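Local coordinates for DNA ligase (Enterobacteria phage T7, PDB 1A0I), which seals nicks in duplex DNA, using ATP to join a 3'-hydroxyl to an adjacent 5'-phosphate, at residues A[71-74]-A[75-79]; A[284-287]-A[288-291]; A[297-300]-A[301-304]. All coordinates share one frame; numbering follows the deposited sequence.

Interaction 1: A[71-74]-A[75-79]; sequences RWKR and LLNDD
Arg71, Trp72, Lys73 and Arg74 each offer the backbone carbonyl to the amide four residues further on, so that 71-77 make up nearly all of helix 70-77. The four bonds are of similar length: Leu76 N reaches Trp72 O at 2.9 Å, Asn77 N reaches Lys73 O at 3.0 Å, and both Leu75 N to Arg71 O and Asp78 N to Arg74 O measure 3.1 Å. Asp78 is the first residue to leave helical geometry, yet its amide still closes the final turn. On the inner side of the helix the indole of Trp72 and the side chain of Leu75 run side by side in the same direction. CD1 of Leu75 comes in obliquely to the six-membered part of the indole and lies 3.8 Å from Trp72 CZ3. The Leu75 branch arrives there because its CG stands opposite the backbone N (chi1 -170°), while CG of Trp72 lies beside its own N and opposite its carbonyl carbon (chi1 -79°). This apolar strip is the inward face of an amphipathic helix at the edge of the adenylation domain: Trp72 and Leu75 pack on helix 166-183, and Leu75 and Leu76 on Phe87 of strand 86-95. Leu76 also spreads over its own helix backbone, with CD1 3.5 Å from Trp72 O. The outer side is polar. Lys73 NZ donates to a water at 3.2 Å, and the same water donates to Asn77 OD1 at 3.3 Å, which ties the two polar ends together across one turn. At the C-terminal end, Lys84 NZ is hydrogen-bonded to the carbonyls of Leu76, Asn77 and Asp78, while the Asp78 carboxylate forms a salt bridge with Arg80.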
# COMPACT_ATOMS: atom_id res chain seq x y z
N ARG A 71 12.41 13.22 -24.86
CA ARG A 71 11.09 12.61 -24.88
C ARG A 71 10.11 13.24 -23.91
O ARG A 71 8.91 13.10 -24.11
CB ARG A 71 11.16 11.14 -24.58
CG ARG A 71 11.86 10.44 -25.73
CD ARG A 71 12.16 9.04 -25.25
NE ARG A 71 13.07 9.01 -24.10
CZ ARG A 71 13.23 7.93 -23.32
NH1 ARG A 71 12.56 6.82 -23.57
NH2 ARG A 71 14.09 7.92 -22.30
N TRP A 72 10.60 14.03 -22.95
CA TRP A 72 9.71 14.78 -22.08
C TRP A 72 9.20 15.98 -22.84
O TRP A 72 8.03 16.31 -22.66
CB TRP A 72 10.41 15.25 -20.79
CG TRP A 72 10.54 14.15 -19.74
CD1 TRP A 72 11.78 13.79 -19.28
CD2 TRP A 72 9.54 13.40 -19.15
NE1 TRP A 72 11.56 12.83 -18.40
CE2 TRP A 72 10.26 12.56 -18.28
CE3 TRP A 72 8.15 13.31 -19.21
CZ2 TRP A 72 9.60 11.62 -17.48
CZ3 TRP A 72 7.50 12.37 -18.41
CH2 TRP A 72 8.20 11.52 -17.56
N LYS A 73 10.01 16.57 -23.72
CA LYS A 73 9.63 17.72 -24.54
C LYS A 73 8.51 17.31 -25.48
O LYS A 73 7.49 18.00 -25.58
CB LYS A 73 10.80 18.23 -25.41
CG LYS A 73 10.48 19.53 -26.15
CD LYS A 73 10.27 20.68 -25.14
CE LYS A 73 9.96 22.01 -25.82
NZ LYS A 73 9.64 23.07 -24.88
N ARG A 74 8.71 16.17 -26.14
CA ARG A 74 7.74 15.64 -27.07
C ARG A 74 6.46 15.28 -26.35
O ARG A 74 5.43 15.65 -26.90
CB ARG A 74 8.30 14.40 -27.80
CG ARG A 74 9.62 14.79 -28.48
CD ARG A 74 10.26 13.64 -29.19
NE ARG A 74 9.63 13.52 -30.49
CZ ARG A 74 10.18 14.03 -31.58
NH1 ARG A 74 11.36 14.65 -31.51
NH2 ARG A 74 9.55 13.89 -32.74
N LEU A 75 6.51 14.68 -25.15
CA LEU A 75 5.34 14.36 -24.33
C LEU A 75 4.58 15.61 -23.89
O LEU A 75 3.35 15.61 -23.85
CB LEU A 75 5.76 13.55 -23.07
CG LEU A 75 4.69 12.89 -22.17
CD1 LEU A 75 5.29 11.74 -21.38
CD2 LEU A 75 4.09 13.92 -21.25
N LEU A 76 5.27 16.68 -23.50
CA LEU A 76 4.60 17.92 -23.16
C LEU A 76 3.92 18.56 -24.38
O LEU A 76 2.82 19.12 -24.30
CB LEU A 76 5.63 18.86 -22.55
CG LEU A 76 5.85 18.90 -21.03
CD1 LEU A 76 5.62 17.56 -20.41
CD2 LEU A 76 7.29 19.33 -20.75
N ASN A 77 4.53 18.49 -25.56
CA ASN A 77 3.95 19.11 -26.75
C ASN A 77 2.70 18.40 -27.18
O ASN A 77 1.73 19.10 -27.47
CB ASN A 77 4.97 19.13 -27.88
CG ASN A 77 5.95 20.26 -27.64
OD1 ASN A 77 5.86 21.08 -26.71
ND2 ASN A 77 7.01 20.36 -28.42
N ASP A 78 2.65 17.07 -27.10
CA ASP A 78 1.48 16.22 -27.32
C ASP A 78 0.16 16.80 -26.85
O ASP A 78 0.04 17.25 -25.70
CB ASP A 78 1.67 14.89 -26.60
CG ASP A 78 0.81 13.75 -27.09
OD1 ASP A 78 -0.40 13.82 -27.07
OD2 ASP A 78 1.36 12.74 -27.49
N ASP A 79 -0.82 16.80 -27.74
CA ASP A 79 -2.18 17.28 -27.53
C ASP A 79 -2.81 16.77 -26.26
O ASP A 79 -3.41 17.49 -25.47
CB ASP A 79 -3.08 16.86 -28.65
CG ASP A 79 -2.88 17.73 -29.86
OD1 ASP A 79 -3.22 18.91 -29.76
OD2 ASP A 79 -2.37 17.23 -30.87
O HOH W 1 6.68 22.51 -23.87

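Interaction 2: A[284-287]-A[288-291]; sequences RALM and DEFT
Leu286 lies alongside Phe290, one turn on, in the first turns of helix 285-298, which starts after Arg284 at the N-cap; Leu286 CG is 3.7 Å from the far end of the ring at Phe290 CZ. The ring is folded back beside the Phe290 backbone N (chi1 -68°), which brings one of its faces over Leu286 O. That oxygen also accepts a bond from Phe290 N at 2.9 Å. Met287 O accepts from both Thr291 N (3.0 Å) and Thr291 OG1 (2.9 Å), the hydroxyl standing above the carbonyl plane. Asp288 N closes the first turn with a straight bond to Arg284 O (2.9 Å, 173° at the hydrogen). The Asp288 carboxylate lies beside the Arg284 side chain, OD2 2.7 Å from Arg284 O and 3.4 Å from Arg284 CG, but the charged groups stay apart, Arg284 NE lying 5.7 Å from Asp288 OD2. Through Phe290 the helix packs against the five-stranded antiparallel sheet of the C-terminal OB domain: the ring meets Phe267 of strand 266-270 and makes edge-to-face contacts with Tyr321 and with Phe344 of strand 343-347.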
# COMPACT_ATOMS: atom_id res chain seq x y z
N ARG A 284 -3.29 -15.66 4.37
CA ARG A 284 -3.61 -16.82 3.54
C ARG A 284 -2.37 -17.66 3.71
O ARG A 284 -2.47 -18.77 4.17
CB ARG A 284 -3.71 -16.67 2.02
CG ARG A 284 -4.41 -17.83 1.34
CD ARG A 284 -5.86 -17.40 1.11
NE ARG A 284 -5.99 -16.37 0.07
CZ ARG A 284 -7.13 -15.75 -0.25
NH1 ARG A 284 -8.29 -16.02 0.39
NH2 ARG A 284 -7.09 -14.86 -1.25
N ALA A 285 -1.18 -17.10 3.53
CA ALA A 285 0.05 -17.84 3.72
C ALA A 285 0.17 -18.20 5.20
O ALA A 285 0.43 -19.34 5.54
CB ALA A 285 1.25 -16.99 3.29
N LEU A 286 -0.14 -17.29 6.12
CA LEU A 286 -0.11 -17.62 7.52
C LEU A 286 -1.28 -18.57 7.85
O LEU A 286 -1.11 -19.50 8.62
CB LEU A 286 -0.18 -16.32 8.27
CG LEU A 286 0.83 -15.99 9.35
CD1 LEU A 286 2.24 -16.21 8.85
CD2 LEU A 286 0.64 -14.54 9.77
N MET A 287 -2.48 -18.41 7.27
CA MET A 287 -3.60 -19.35 7.44
C MET A 287 -3.24 -20.80 7.14
O MET A 287 -3.34 -21.66 8.01
CB MET A 287 -4.77 -19.06 6.52
CG MET A 287 -5.79 -18.02 6.90
SD MET A 287 -6.86 -17.65 5.49
CE MET A 287 -6.93 -15.91 5.71
N ASP A 288 -2.73 -21.06 5.93
CA ASP A 288 -2.40 -22.40 5.49
C ASP A 288 -1.21 -22.93 6.26
O ASP A 288 -1.14 -24.13 6.48
CB ASP A 288 -2.16 -22.35 3.97
CG ASP A 288 -3.45 -21.98 3.21
OD1 ASP A 288 -4.32 -22.83 3.03
OD2 ASP A 288 -3.63 -20.83 2.81
N GLU A 289 -0.29 -22.12 6.80
CA GLU A 289 0.85 -22.56 7.61
C GLU A 289 0.36 -23.00 9.00
O GLU A 289 0.65 -24.11 9.46
CB GLU A 289 1.83 -21.40 7.75
CG GLU A 289 3.27 -21.69 8.12
CD GLU A 289 4.04 -20.42 8.54
OE1 GLU A 289 3.86 -19.94 9.67
OE2 GLU A 289 4.82 -19.93 7.73
N PHE A 290 -0.48 -22.18 9.65
CA PHE A 290 -1.09 -22.49 10.94
C PHE A 290 -1.99 -23.73 10.91
O PHE A 290 -2.02 -24.47 11.89
CB PHE A 290 -1.92 -21.31 11.43
CG PHE A 290 -1.12 -20.09 11.82
CD1 PHE A 290 0.26 -20.16 12.00
CD2 PHE A 290 -1.79 -18.89 12.00
CE1 PHE A 290 0.97 -19.03 12.38
CE2 PHE A 290 -1.08 -17.76 12.37
CZ PHE A 290 0.30 -17.83 12.56
N THR A 291 -2.75 -23.97 9.84
CA THR A 291 -3.57 -25.17 9.76
C THR A 291 -2.69 -26.38 9.69
O THR A 291 -2.98 -27.28 10.47
CB THR A 291 -4.48 -25.25 8.53
OG1 THR A 291 -5.07 -24.01 8.19
CG2 THR A 291 -5.54 -26.27 8.88

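Interaction 3: A[297-300]-A[301-304]; sequences ATLS and QWGF
Thr298 OG1 is held by a hydrogen bond to Val294 O, one turn back in helix 285-298, and by a weak one from Ile318 N, while the carbon side of the same residue meets Phe304. The hydroxyl stands beside the Thr298 backbone N (chi1 -45°), and CG2 is thereby swung across to the returning chain, 3.6 Å from Phe304 CA. Thr298 CB approaches the phenyl ring at its edge, close to the ring plane, 3.8 Å from Phe304 CD1; the two side chains cross at about a right angle. Between these residues the chain reverses. Ser300 N bonds back to Ala297 O at 3.2 Å, a last trace of the helix, and the two arms of the turn, 297-300 and 301-304, also pack through their side chains. Leu299 fills the inside of the bend. Its CD2 lies 3.4 Å from Gly303 N and 3.8 Å from Phe304 CB, and it comes obliquely against the benzo part of Trp302. The other methyl, CD1, sits in the indole plane at its edge, 4.0 Å from Trp302 CE3. Leu299 and Trp302 point the same way at the surface and both touch a crystal neighbour, which may influence their positions. Gln301 NE2 is hydrogen-bonded to Cys316 O further along the loop. Phe304 folds back along the helix onto Thr291, Val294 and Lys295. The turn thus ends the helix that, as in other OB folds, links the third and fourth strands of the sheet, here 276-279 and 325-330.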
# COMPACT_ATOMS: atom_id res chain seq x y z
N ALA A 297 -0.40 -31.81 14.68
CA ALA A 297 -0.42 -31.97 16.12
C ALA A 297 -1.64 -32.82 16.44
O ALA A 297 -1.52 -33.82 17.15
CB ALA A 297 -0.53 -30.58 16.77
N THR A 298 -2.79 -32.55 15.84
CA THR A 298 -3.99 -33.33 16.01
C THR A 298 -3.84 -34.71 15.38
O THR A 298 -4.57 -35.64 15.77
CB THR A 298 -5.14 -32.58 15.36
OG1 THR A 298 -5.07 -31.21 15.74
CG2 THR A 298 -6.46 -33.22 15.77
N LEU A 299 -2.94 -34.93 14.41
CA LEU A 299 -2.76 -36.27 13.87
C LEU A 299 -1.93 -37.19 14.76
O LEU A 299 -1.67 -38.33 14.38
CB LEU A 299 -2.19 -36.20 12.44
CG LEU A 299 -3.25 -35.73 11.42
CD1 LEU A 299 -2.76 -35.90 10.00
CD2 LEU A 299 -4.52 -36.53 11.61
N SER A 300 -1.64 -36.79 16.02
CA SER A 300 -1.29 -37.77 17.03
C SER A 300 -2.55 -38.01 17.90
O SER A 300 -2.66 -37.87 19.12
CB SER A 300 -0.11 -37.30 17.87
OG SER A 300 0.88 -38.34 17.80
N GLN A 301 -3.61 -38.24 17.11
CA GLN A 301 -4.87 -38.89 17.44
C GLN A 301 -5.28 -39.64 16.16
O GLN A 301 -5.79 -40.75 16.23
CB GLN A 301 -5.96 -37.89 17.75
CG GLN A 301 -6.11 -37.63 19.24
CD GLN A 301 -6.97 -36.42 19.48
OE1 GLN A 301 -8.18 -36.45 19.31
NE2 GLN A 301 -6.40 -35.28 19.83
N TRP A 302 -4.82 -39.14 14.99
CA TRP A 302 -5.27 -39.35 13.61
C TRP A 302 -6.78 -39.22 13.58
O TRP A 302 -7.57 -40.04 14.02
CB TRP A 302 -4.94 -40.70 12.92
CG TRP A 302 -5.74 -40.94 11.60
CD1 TRP A 302 -6.68 -41.95 11.54
CD2 TRP A 302 -5.69 -40.24 10.41
NE1 TRP A 302 -7.23 -41.90 10.35
CE2 TRP A 302 -6.68 -40.90 9.65
CE3 TRP A 302 -5.02 -39.17 9.83
CZ2 TRP A 302 -7.00 -40.52 8.34
CZ3 TRP A 302 -5.33 -38.77 8.53
CH2 TRP A 302 -6.31 -39.44 7.79
N GLY A 303 -7.19 -38.09 13.05
CA GLY A 303 -8.58 -37.76 12.93
C GLY A 303 -8.60 -36.43 12.25
O GLY A 303 -8.83 -36.32 11.05
N PHE A 304 -8.12 -35.47 13.05
CA PHE A 304 -8.14 -34.06 12.70
C PHE A 304 -9.55 -33.54 12.33
O PHE A 304 -10.00 -33.50 11.17
CB PHE A 304 -7.15 -33.74 11.53
CG PHE A 304 -7.12 -32.25 11.22
CD1 PHE A 304 -6.96 -31.31 12.25
CD2 PHE A 304 -7.33 -31.81 9.92
CE1 PHE A 304 -7.02 -29.95 11.98
CE2 PHE A 304 -7.39 -30.45 9.66
CZ PHE A 304 -7.23 -29.52 10.68

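Interaction 1 comes first along the chain and belongs to the adenylation domain, where helix 70-77 lies at the outer edge. Interactions 2 and 3 follow in the C-terminal OB domain, on the opposite side of the chain's centre; the centres of interactions 1 and 2 are about 49 Å apart, those of 1 and 3 about 67 Å apart, and neither pair touches. Interactions 2 and 3, with centres about 18 Å apart, mark the start and the end of helix 285-298, and they meet where Thr291 CG2 packs 4.1 Å from Phe304 CZ. One contact thus belongs to a peripheral helix of the adenylation domain, the other two to a single helix that packs on the OB sheet.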